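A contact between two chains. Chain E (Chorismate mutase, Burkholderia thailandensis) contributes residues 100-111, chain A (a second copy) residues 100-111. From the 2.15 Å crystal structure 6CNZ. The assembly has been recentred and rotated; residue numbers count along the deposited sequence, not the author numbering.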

# COMPACT_ATOMS: atom_id res chain seq x y z
N PRO E 100 -10.73 6.54 -18.32
CA PRO E 100 -9.92 5.32 -18.32
C PRO E 100 -10.67 4.17 -18.97
O PRO E 100 -11.87 3.99 -18.76
CB PRO E 100 -9.67 5.04 -16.83
CG PRO E 100 -10.16 6.26 -16.10
CD PRO E 100 -11.19 6.90 -16.96
N GLU E 101 -9.93 3.37 -19.74
CA GLU E 101 -10.49 2.14 -20.28
C GLU E 101 -10.69 1.13 -19.16
O GLU E 101 -9.91 1.08 -18.20
CB GLU E 101 -9.59 1.57 -21.37
N GLY E 102 -11.74 0.33 -19.27
CA GLY E 102 -12.02 -0.69 -18.30
C GLY E 102 -12.97 -0.20 -17.23
O GLY E 102 -13.10 1.00 -16.98
N PRO E 103 -13.66 -1.13 -16.56
CA PRO E 103 -14.62 -0.74 -15.52
C PRO E 103 -13.90 -0.24 -14.29
O PRO E 103 -12.70 -0.47 -14.09
CB PRO E 103 -15.38 -2.03 -15.23
CG PRO E 103 -14.39 -3.09 -15.50
CD PRO E 103 -13.53 -2.60 -16.65
N ALA E 104 -14.63 0.45 -13.48
CA ALA E 104 -14.07 0.85 -12.20
C ALA E 104 -14.38 -0.21 -11.15
O ALA E 104 -15.44 -0.84 -11.20
CB ALA E 104 -14.64 2.19 -11.76
N PRO E 105 -13.47 -0.42 -10.19
CA PRO E 105 -13.83 -1.23 -9.03
C PRO E 105 -15.06 -0.65 -8.34
O PRO E 105 -15.26 0.57 -8.29
CB PRO E 105 -12.58 -1.14 -8.13
CG PRO E 105 -11.47 -0.79 -9.06
CD PRO E 105 -12.09 0.08 -10.13
N ASP E 106 -15.89 -1.54 -7.82
CA ASP E 106 -17.09 -1.10 -7.12
C ASP E 106 -16.73 -0.26 -5.90
O ASP E 106 -16.03 -0.72 -4.99
CB ASP E 106 -17.92 -2.32 -6.72
CG ASP E 106 -19.30 -1.93 -6.30
OD1 ASP E 106 -20.06 -1.44 -7.16
OD2 ASP E 106 -19.63 -2.09 -5.11
N LEU E 107 -17.23 0.97 -5.87
CA LEU E 107 -16.90 1.86 -4.76
C LEU E 107 -17.28 1.24 -3.41
O LEU E 107 -16.48 1.25 -2.47
CB LEU E 107 -17.61 3.21 -4.96
CG LEU E 107 -17.32 4.28 -3.92
CD1 LEU E 107 -15.81 4.53 -3.86
CD2 LEU E 107 -18.08 5.57 -4.25
N ALA E 108 -18.47 0.65 -3.33
CA ALA E 108 -19.00 0.21 -2.04
C ALA E 108 -18.34 -1.07 -1.54
O ALA E 108 -17.95 -1.14 -0.37
CB ALA E 108 -20.52 0.03 -2.15
N THR E 109 -18.20 -2.09 -2.39
CA THR E 109 -17.71 -3.39 -1.93
C THR E 109 -16.22 -3.60 -2.09
O THR E 109 -15.66 -4.49 -1.45
CB THR E 109 -18.41 -4.53 -2.67
OG1 THR E 109 -18.23 -4.35 -4.09
CG2 THR E 109 -19.88 -4.56 -2.32
N SER E 110 -15.56 -2.83 -2.95
CA SER E 110 -14.13 -2.99 -3.18
C SER E 110 -13.34 -1.83 -2.61
O SER E 110 -12.52 -2.02 -1.71
CB SER E 110 -13.86 -3.15 -4.68
OG SER E 110 -12.48 -3.02 -4.95
N THR E 111 -13.59 -0.60 -3.09
CA THR E 111 -12.75 0.54 -2.75
C THR E 111 -12.99 1.03 -1.32
O THR E 111 -12.05 1.16 -0.53
CB THR E 111 -13.02 1.67 -3.74
OG1 THR E 111 -12.75 1.20 -5.05
CG2 THR E 111 -12.14 2.88 -3.41
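Chain A, residues 100-111: PEGPAPDLATST

This is a near-symmetric, water-bridged packing of two identical proline-rich loops, each leading into a helix, with no direct hydrogen bond between the modelled atoms of the two stretches. In chain A, as in chain E, residues 100-106 form an extended loop and 107-111 the first turn of a helix. The two copies run antiparallel in register: G102(A) lies beside T109(E), their CA atoms 5.7 Å apart, P103(A) beside D106(E), and P105(A) beside its own counterpart, with 5.0 Å between the CA atoms of P105(A) and P105(E). The sequence then repeats in reverse, ending with T109(A) beside G102(E).

At the centre the proline rings make an apolar contact, P105(E) CG to P105(A) CB at 4.4 Å. Each ring also meets a serine: P105(E) CG lies 3.5 Å from S110(A) OG, and P105(A) CG 3.8 Å from S110(E) OG. Farther out, P103(A) CD packs against D106(E) CB at 4.0 Å, while the carboxylate caps its own helix. D106(A) OD2 accepts from T109(A) N at 2.6 Å and from T109(A) OG1 at 2.7 Å; D106(E) OD2 accepts likewise from T109(E) N at 3.1 Å and T109(E) OG1 at 2.8 Å.

The threonine that donates to this cap faces a glycine. T109(E) OG1 stands 3.8 Å from G102(A) CA, where a CB would come within 2.4 Å of that oxygen; the backbone angles of G102(A), phi 89° and psi 158°, by themselves call for glycine, since a CB would also be jammed against E101(A) O. Between the two stretches, water supplies hydrogen-bonded links. One molecule donates to P103(A) O at 2.9 Å and accepts from D106(E) N at 2.8 Å. Its near-symmetric counterpart accepts from D106(A) N at 2.9 Å, but its bond to P103(E) O, at 3.4 Å, is weak. A third donates to both T109(A) OG1, at 2.8 Å, and P103(E) O, at 2.5 Å.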

# COMPACT_ATOMS: atom_id res chain seq x y z
N PRO A 100 -17.14 -13.54 -2.07
CA PRO A 100 -17.44 -12.14 -1.73
C PRO A 100 -18.72 -11.69 -2.40
O PRO A 100 -19.09 -12.17 -3.48
CB PRO A 100 -16.23 -11.37 -2.28
CG PRO A 100 -15.18 -12.40 -2.56
CD PRO A 100 -15.90 -13.68 -2.85
N GLU A 101 -19.42 -10.79 -1.71
CA GLU A 101 -20.43 -9.96 -2.34
C GLU A 101 -19.74 -8.95 -3.24
O GLU A 101 -18.61 -8.53 -3.00
CB GLU A 101 -21.25 -9.25 -1.26
CG GLU A 101 -20.38 -8.67 -0.14
CD GLU A 101 -21.17 -8.18 1.07
OE1 GLU A 101 -21.81 -7.11 0.99
OE2 GLU A 101 -21.14 -8.88 2.11
N GLY A 102 -20.42 -8.57 -4.31
CA GLY A 102 -19.90 -7.53 -5.17
C GLY A 102 -19.02 -8.08 -6.28
O GLY A 102 -18.48 -9.18 -6.18
N PRO A 103 -18.87 -7.31 -7.35
CA PRO A 103 -18.11 -7.80 -8.51
C PRO A 103 -16.61 -7.72 -8.29
O PRO A 103 -16.12 -6.90 -7.52
CB PRO A 103 -18.55 -6.87 -9.64
CG PRO A 103 -18.91 -5.56 -8.93
CD PRO A 103 -19.43 -5.96 -7.56
N ALA A 104 -15.89 -8.59 -9.00
CA ALA A 104 -14.44 -8.56 -8.83
C ALA A 104 -13.82 -7.43 -9.66
O ALA A 104 -14.24 -7.20 -10.79
CB ALA A 104 -13.82 -9.90 -9.24
N PRO A 105 -12.84 -6.72 -9.12
CA PRO A 105 -12.09 -5.77 -9.96
C PRO A 105 -11.46 -6.48 -11.15
O PRO A 105 -10.96 -7.60 -11.03
CB PRO A 105 -11.03 -5.20 -9.01
CG PRO A 105 -11.48 -5.57 -7.62
CD PRO A 105 -12.34 -6.79 -7.74
N ASP A 106 -11.49 -5.83 -12.30
CA ASP A 106 -10.93 -6.43 -13.50
C ASP A 106 -9.44 -6.72 -13.34
O ASP A 106 -8.64 -5.82 -13.04
CB ASP A 106 -11.15 -5.51 -14.70
CG ASP A 106 -10.62 -6.11 -15.99
OD1 ASP A 106 -11.17 -7.14 -16.43
OD2 ASP A 106 -9.64 -5.57 -16.55
N LEU A 107 -9.05 -7.98 -13.55
CA LEU A 107 -7.66 -8.36 -13.36
C LEU A 107 -6.74 -7.61 -14.32
O LEU A 107 -5.69 -7.11 -13.92
CB LEU A 107 -7.51 -9.87 -13.52
CG LEU A 107 -6.11 -10.41 -13.27
CD1 LEU A 107 -5.70 -10.13 -11.82
CD2 LEU A 107 -6.05 -11.90 -13.57
N ALA A 108 -7.15 -7.47 -15.59
CA ALA A 108 -6.25 -6.95 -16.61
C ALA A 108 -6.08 -5.43 -16.50
O ALA A 108 -4.97 -4.92 -16.67
CB ALA A 108 -6.77 -7.31 -18.01
N THR A 109 -7.16 -4.70 -16.27
CA THR A 109 -7.07 -3.24 -16.32
C THR A 109 -7.03 -2.60 -14.94
O THR A 109 -6.66 -1.43 -14.83
CB THR A 109 -8.25 -2.64 -17.12
OG1 THR A 109 -9.49 -2.89 -16.45
CG2 THR A 109 -8.31 -3.23 -18.54
N SER A 110 -7.39 -3.33 -13.89
CA SER A 110 -7.34 -2.75 -12.55
C SER A 110 -6.25 -3.40 -11.69
O SER A 110 -5.36 -2.70 -11.20
CB SER A 110 -8.72 -2.87 -11.88
OG SER A 110 -8.71 -2.31 -10.57
N THR A 111 -6.29 -4.71 -11.50
CA THR A 111 -5.39 -5.29 -10.51
C THR A 111 -3.96 -5.45 -11.06
O THR A 111 -2.99 -5.03 -10.41
CB THR A 111 -5.95 -6.63 -10.02
OG1 THR A 111 -7.27 -6.43 -9.49
CG2 THR A 111 -5.06 -7.20 -8.93
O HOH W 1 -15.17 -4.27 -8.17
O HOH W 2 -12.61 -3.14 -12.00
O HOH W 3 -10.33 -1.39 -14.27